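PDB 3KJJ: NMB1025 protein from Neisseria meningitidis serogroup B, which is of unknown function but belongs to the RutC (YjgF-like) family, whose characterised relatives include enamine/imine deaminases. Local coordinates for residues B[53-58]-B[63-68]. Sequence-based numbering, arbitrary orientation.
Sequences QIDRWL and SDKAHV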
loop_
_atom_site.group_PDB
_atom_site.type_symbol
_atom_site.label_atom_id
_atom_site.label_comp_id
_atom_site.label_asym_id
_atom_site.label_seq_id
_atom_site.Cartn_x
_atom_site.Cartn_y
_atom_site.Cartn_z
ATOM N N GLN B 53 -7.781 5.672 17.105
ATOM C CA GLN B 53 -8.641 4.880 16.223
ATOM C C GLN B 53 -8.001 3.562 15.825
ATOM O O GLN B 53 -8.650 2.509 15.871
ATOM C CB GLN B 53 -8.952 5.659 14.946
ATOM C CG GLN B 53 -9.852 6.859 15.134
ATOM C CD GLN B 53 -10.049 7.603 13.834
ATOM O OE1 GLN B 53 -10.577 7.058 12.876
ATOM N NE2 GLN B 53 -9.604 8.854 13.792
ATOM N N ILE B 54 -6.732 3.619 15.421
ATOM C CA ILE B 54 -6.032 2.415 14.998
ATOM C C ILE B 54 -6.010 1.399 16.134
ATOM O O ILE B 54 -6.333 0.220 15.913
ATOM C CB ILE B 54 -4.626 2.721 14.401
ATOM C CG1 ILE B 54 -4.788 3.297 12.983
ATOM C CG2 ILE B 54 -3.771 1.458 14.365
ATOM C CD1 ILE B 54 -3.579 4.058 12.427
ATOM N N ASP B 55 -5.679 1.875 17.337
ATOM C CA ASP B 55 -5.720 1.068 18.556
ATOM C C ASP B 55 -7.084 0.390 18.706
ATOM O O ASP B 55 -7.157 -0.803 18.961
ATOM C CB ASP B 55 -5.435 1.914 19.804
ATOM C CG ASP B 55 -3.967 2.310 19.944
ATOM O OD1 ASP B 55 -3.088 1.667 19.330
ATOM O OD2 ASP B 55 -3.697 3.270 20.702
ATOM N N ARG B 56 -8.154 1.155 18.521
ATOM C CA ARG B 56 -9.510 0.641 18.718
ATOM C C ARG B 56 -9.871 -0.420 17.677
ATOM O O ARG B 56 -10.414 -1.467 18.031
ATOM C CB ARG B 56 -10.546 1.770 18.776
ATOM C CG ARG B 56 -10.511 2.583 20.080
ATOM C CD ARG B 56 -11.764 3.463 20.270
ATOM N NE ARG B 56 -11.967 4.415 19.172
ATOM C CZ ARG B 56 -11.406 5.624 19.102
ATOM N NH1 ARG B 56 -10.593 6.039 20.063
ATOM N NH2 ARG B 56 -11.653 6.421 18.059
ATOM N N TRP B 57 -9.512 -0.180 16.414
ATOM C CA TRP B 57 -9.790 -1.143 15.345
ATOM C C TRP B 57 -8.897 -2.381 15.372
ATOM O O TRP B 57 -9.338 -3.464 14.990
ATOM C CB TRP B 57 -9.793 -0.476 13.956
ATOM C CG TRP B 57 -10.985 0.449 13.781
ATOM C CD1 TRP B 57 -10.955 1.812 13.672
ATOM C CD2 TRP B 57 -12.371 0.075 13.723
ATOM N NE1 TRP B 57 -12.223 2.306 13.538
ATOM C CE2 TRP B 57 -13.116 1.263 13.572
ATOM C CE3 TRP B 57 -13.054 -1.146 13.802
ATOM C CZ2 TRP B 57 -14.512 1.268 13.488
ATOM C CZ3 TRP B 57 -14.443 -1.142 13.708
ATOM C CH2 TRP B 57 -15.156 0.060 13.553
ATOM N N LEU B 58 -7.663 -2.236 15.850
ATOM C CA LEU B 58 -6.774 -3.391 15.966
ATOM C C LEU B 58 -7.273 -4.309 17.085
ATOM O O LEU B 58 -7.284 -5.537 16.929
ATOM C CB LEU B 58 -5.307 -2.958 16.163
ATOM C CG LEU B 58 -4.576 -2.345 14.946
ATOM C CD1 LEU B 58 -3.122 -2.016 15.283
ATOM C CD2 LEU B 58 -4.640 -3.221 13.696
ATOM N N SER B 63 -5.845 -7.885 17.302
ATOM C CA SER B 63 -4.473 -7.464 17.090
ATOM C C SER B 63 -4.185 -6.292 18.015
ATOM O O SER B 63 -5.004 -5.941 18.871
ATOM C CB SER B 63 -4.263 -7.040 15.634
ATOM O OG SER B 63 -2.887 -6.897 15.310
ATOM N N ASP B 64 -3.012 -5.696 17.834
ATOM C CA ASP B 64 -2.650 -4.464 18.512
ATOM C C ASP B 64 -1.462 -3.845 17.783
ATOM O O ASP B 64 -0.968 -4.405 16.791
ATOM C CB ASP B 64 -2.326 -4.707 19.994
ATOM C CG ASP B 64 -1.275 -5.774 20.186
ATOM O OD1 ASP B 64 -0.215 -5.678 19.532
ATOM O OD2 ASP B 64 -1.511 -6.708 20.988
ATOM N N LYS B 65 -1.007 -2.700 18.278
ATOM C CA LYS B 65 0.047 -1.925 17.610
ATOM C C LYS B 65 1.386 -2.668 17.569
ATOM O O LYS B 65 2.173 -2.488 16.642
ATOM C CB LYS B 65 0.169 -0.519 18.239
ATOM C CG LYS B 65 0.808 -0.460 19.623
ATOM C CD LYS B 65 0.316 0.736 20.431
ATOM C CE LYS B 65 1.124 0.883 21.718
ATOM N NZ LYS B 65 0.963 2.230 22.346
ATOM N N ALA B 66 1.614 -3.536 18.553
ATOM C CA ALA B 66 2.821 -4.364 18.609
ATOM C C ALA B 66 2.752 -5.503 17.593
ATOM O O ALA B 66 3.644 -6.335 17.524
ATOM C CB ALA B 66 3.010 -4.916 20.021
ATOM N N HIS B 67 1.679 -5.534 16.808
ATOM C CA HIS B 67 1.510 -6.538 15.762
ATOM C C HIS B 67 1.155 -5.916 14.423
ATOM O O HIS B 67 0.558 -6.573 13.573
ATOM C CB HIS B 67 0.474 -7.588 16.178
ATOM C CG HIS B 67 0.929 -8.448 17.316
ATOM N ND1 HIS B 67 0.852 -8.039 18.629
ATOM C CD2 HIS B 67 1.492 -9.679 17.335
ATOM C CE1 HIS B 67 1.344 -8.984 19.410
ATOM N NE2 HIS B 67 1.739 -9.990 18.651
ATOM N N VAL B 68 1.538 -4.650 14.249
ATOM C CA VAL B 68 1.460 -3.955 12.963
ATOM C C VAL B 68 2.631 -4.337 12.061
ATOM O O VAL B 68 3.799 -4.277 12.456
ATOM C CB VAL B 68 1.462 -2.421 13.154
ATOM C CG1 VAL B 68 1.615 -1.701 11.806
ATOM C CG2 VAL B 68 0.203 -1.992 13.846
HETATM O O HOH W 1 -1.604 2.705 22.746
HETATM O O HOH W 2 -2.683 -0.874 20.181
#
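L58 lays one branch of its side chain over the backbone of D64 and K65. Its CD1 comes within 3.5 Å of D64 C and also meets the methyl CG2 of V68 at 3.6 Å. CG lies anti to the carbonyl carbon (chi1 -72°), which sets CD1 against D64 and V68. Next to it the backbones join directly. S63 N donates to L58 O over 2.8 Å. This ties the last part of the helix to the start of segment 63-68. The hydroxyl of S63 turns to another partner, the carbonyl of V121.

D55 and K65 form the outer side of the contact. Their side chains cross at a slant, and D55 OD1 packs against K65 CD at 3.7 Å. Their charged ends do not touch, since D55 OD2 and K65 NZ stand 5.0 Å apart. Water bridges the gap twice: one water links OD2 to NZ, the other links OD1 to K65 N. W91 serves both: its indole N-H bonds to D55 OD1, its carbonyl to K65 NZ, and K65 also makes a cation-pi contact with it.

The turn is braced from within. H67 ND1 donates to D64 OD1 in a nearly straight 2.7 Å bond (177°), in the plane of the imidazole. D64 OD2 makes a salt bridge to R123.

Helix 43-60 joins the parallel strands 29-32 and 68-75, with 114-121 between them, in a beta-alpha-beta crossover of the YjgF-family fold. The contact sits at its second bend, where the chain returns to the sheet. The helix packs on the sheet, with I54 and L58 resting on strands 29-32 and 114-121. V68 then starts the strand that pairs antiparallel with 114-121, while H67 packs on I11 of a neighbouring subunit.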